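Local coordinates for protein mosquitocidal toxin (Lysinibacillus sphaericus, PDB 2VSE) that kills mosquito larvae as a holotoxin, probably ADP-ribosylating host proteins with its enzyme domain and binding glycans through its ricin-B-type lectin domains, at residues N588-N593 / Y780-Y785. Numbering follows the deposited sequence.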
loop_
_atom_site.group_PDB
_atom_site.type_symbol
_atom_site.label_atom_id
_atom_site.label_comp_id
_atom_site.label_asym_id
_atom_site.label_seq_id
_atom_site.Cartn_x
_atom_site.Cartn_y
_atom_site.Cartn_z
ATOM N N ASN A 588 -0.892 -28.466 20.625
ATOM C CA ASN A 588 0.310 -27.686 20.886
ATOM C C ASN A 588 0.764 -27.760 22.332
ATOM O O ASN A 588 -0.045 -27.681 23.256
ATOM C CB ASN A 588 0.151 -26.226 20.452
ATOM C CG ASN A 588 1.428 -25.398 20.676
ATOM O OD1 ASN A 588 2.553 -25.899 20.541
ATOM N ND2 ASN A 588 1.249 -24.124 21.003
ATOM N N ASN A 589 2.071 -27.919 22.500
ATOM C CA ASN A 589 2.704 -27.958 23.806
ATOM C C ASN A 589 3.852 -26.998 23.964
ATOM O O ASN A 589 4.470 -26.947 25.028
ATOM C CB ASN A 589 3.275 -29.334 24.055
ATOM C CG ASN A 589 2.312 -30.222 24.723
ATOM O OD1 ASN A 589 1.761 -29.882 25.774
ATOM N ND2 ASN A 589 2.089 -31.383 24.130
ATOM N N TYR A 590 4.173 -26.281 22.894
ATOM C CA TYR A 590 5.333 -25.403 22.868
ATOM C C TYR A 590 6.659 -26.157 23.084
ATOM O O TYR A 590 7.623 -25.588 23.596
ATOM C CB TYR A 590 5.170 -24.237 23.869
ATOM C CG TYR A 590 4.061 -23.265 23.512
ATOM C CD1 TYR A 590 4.291 -22.203 22.636
ATOM C CD2 TYR A 590 2.776 -23.419 24.039
ATOM C CE1 TYR A 590 3.282 -21.311 22.294
ATOM C CE2 TYR A 590 1.765 -22.537 23.717
ATOM C CZ TYR A 590 2.023 -21.482 22.835
ATOM O OH TYR A 590 1.018 -20.610 22.508
ATOM N N SER A 591 6.712 -27.434 22.706
ATOM C CA SER A 591 7.985 -28.146 22.748
ATOM C C SER A 591 8.780 -27.890 21.478
ATOM O O SER A 591 8.237 -27.449 20.458
ATOM C CB SER A 591 7.825 -29.638 23.035
ATOM O OG SER A 591 6.607 -30.146 22.530
ATOM N N SER A 592 10.079 -28.140 21.561
ATOM C CA SER A 592 11.002 -27.835 20.479
ATOM C C SER A 592 10.640 -28.459 19.135
ATOM O O SER A 592 10.819 -27.826 18.106
ATOM C CB SER A 592 12.423 -28.234 20.867
ATOM O OG SER A 592 12.854 -27.523 22.009
ATOM N N ASN A 593 10.128 -29.685 19.139
ATOM C CA ASN A 593 9.794 -30.361 17.885
ATOM C C ASN A 593 8.529 -29.807 17.216
ATOM O O ASN A 593 8.126 -30.270 16.147
ATOM C CB ASN A 593 9.681 -31.869 18.107
ATOM C CG ASN A 593 8.576 -32.223 19.060
ATOM O OD1 ASN A 593 8.548 -31.757 20.198
ATOM N ND2 ASN A 593 7.644 -33.039 18.596
ATOM N N TYR A 780 2.705 -19.243 34.749
ATOM C CA TYR A 780 2.934 -18.790 33.377
ATOM C C TYR A 780 1.741 -19.057 32.488
ATOM O O TYR A 780 1.093 -20.088 32.604
ATOM C CB TYR A 780 4.187 -19.436 32.792
ATOM C CG TYR A 780 5.437 -18.725 33.236
ATOM C CD1 TYR A 780 5.866 -17.559 32.598
ATOM C CD2 TYR A 780 6.182 -19.202 34.322
ATOM C CE1 TYR A 780 6.995 -16.894 33.025
ATOM C CE2 TYR A 780 7.316 -18.552 34.746
ATOM C CZ TYR A 780 7.717 -17.395 34.100
ATOM O OH TYR A 780 8.845 -16.746 34.522
ATOM N N TRP A 781 1.438 -18.114 31.605
ATOM C CA TRP A 781 0.258 -18.228 30.754
ATOM C C TRP A 781 0.635 -17.846 29.323
ATOM O O TRP A 781 1.385 -16.878 29.100
ATOM C CB TRP A 781 -0.855 -17.316 31.284
ATOM C CG TRP A 781 -1.184 -17.628 32.738
ATOM C CD1 TRP A 781 -0.575 -17.110 33.839
ATOM C CD2 TRP A 781 -2.173 -18.552 33.228
ATOM N NE1 TRP A 781 -1.114 -17.655 34.979
ATOM C CE2 TRP A 781 -2.097 -18.537 34.636
ATOM C CE3 TRP A 781 -3.111 -19.390 32.611
ATOM C CZ2 TRP A 781 -2.932 -19.312 35.445
ATOM C CZ3 TRP A 781 -3.941 -20.178 33.418
ATOM C CH2 TRP A 781 -3.848 -20.124 34.817
ATOM N N TYR A 782 0.156 -18.627 28.358
ATOM C CA TYR A 782 0.243 -18.236 26.958
ATOM C C TYR A 782 -0.989 -17.406 26.645
ATOM O O TYR A 782 -2.119 -17.743 27.080
ATOM C CB TYR A 782 0.271 -19.453 26.039
ATOM C CG TYR A 782 1.394 -20.412 26.343
ATOM C CD1 TYR A 782 2.714 -20.144 25.935
ATOM C CD2 TYR A 782 1.150 -21.583 27.057
ATOM C CE1 TYR A 782 3.750 -21.032 26.233
ATOM C CE2 TYR A 782 2.171 -22.467 27.347
ATOM C CZ TYR A 782 3.454 -22.193 26.943
ATOM O OH TYR A 782 4.433 -23.110 27.235
ATOM N N VAL A 783 -0.774 -16.316 25.914
ATOM C CA VAL A 783 -1.864 -15.483 25.452
ATOM C C VAL A 783 -1.948 -15.638 23.932
ATOM O O VAL A 783 -1.062 -15.233 23.205
ATOM C CB VAL A 783 -1.662 -14.021 25.927
ATOM C CG1 VAL A 783 -2.792 -13.134 25.492
ATOM C CG2 VAL A 783 -1.520 -13.980 27.443
ATOM N N GLU A 784 -3.016 -16.260 23.455
ATOM C CA GLU A 784 -3.088 -16.694 22.056
ATOM C C GLU A 784 -4.284 -16.063 21.382
ATOM O O GLU A 784 -5.409 -16.235 21.843
ATOM C CB GLU A 784 -3.193 -18.223 21.981
ATOM C CG GLU A 784 -2.070 -18.962 22.726
ATOM C CD GLU A 784 -2.279 -20.481 22.837
ATOM O OE1 GLU A 784 -3.408 -20.982 22.616
ATOM O OE2 GLU A 784 -1.283 -21.184 23.138
ATOM N N TYR A 785 -4.041 -15.324 20.304
ATOM C CA TYR A 785 -5.103 -14.732 19.543
ATOM C C TYR A 785 -5.791 -15.790 18.689
ATOM O O TYR A 785 -5.127 -16.571 18.009
ATOM C CB TYR A 785 -4.590 -13.592 18.643
ATOM C CG TYR A 785 -5.730 -12.859 17.960
ATOM C CD1 TYR A 785 -6.643 -12.103 18.709
ATOM C CD2 TYR A 785 -5.937 -12.960 16.599
ATOM C CE1 TYR A 785 -7.712 -11.443 18.113
ATOM C CE2 TYR A 785 -7.015 -12.310 15.983
ATOM C CZ TYR A 785 -7.891 -11.553 16.758
ATOM O OH TYR A 785 -8.944 -10.893 16.186
HETATM O O HOH W 1 -1.247 -23.339 21.663
#
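Two ricin-B-type beta-trefoil modules of the holotoxin meet where Tyr590, in the loop between strands 583-587 and 596-601, lies over Tyr782 on strand 780-786 of the last lectin repeat. The rings form an offset stack, centroids 3.7 Å apart and planes within 9° of each other. The two side chains run antiparallel across the interface, which brings each hydroxyl near the other residue's CB. CE1 of Tyr782 sits over the centre of the Tyr590 ring, and CE2 of Tyr590 over the centre of its partner. Beyond the stack, the Tyr590 hydroxyl donates a hydrogen bond to Glu784, OH to OE2 at 2.5 Å, a length that the 2.50 Å data leave uncertain; the carboxylate oxygen lies in the plane of the ring, at its edge. Glu784 reaches this point with its chain extended beyond CG (chi2 171°). A water donates to Glu784 OE2 at 2.6 Å and accepts from Asn588 ND2 at 2.7 Å, giving that oxygen two donors, while Asn588 ND2 itself lies over the second face of the Tyr590 ring, toward its rim. Asn588 also shapes the loop, its OD1 accepting from Tyr590 N at 2.9 Å in an Asx turn. The other carboxylate oxygen, Glu784 OE1, forms a salt bridge with Arg795 of the adjacent strand 791-796. Arg691 of strand 688-692 packs against Asn588, Tyr590 and Glu784, and Tyr782 rests on Ala747 of strand 747-752, which flanks strand 780-786.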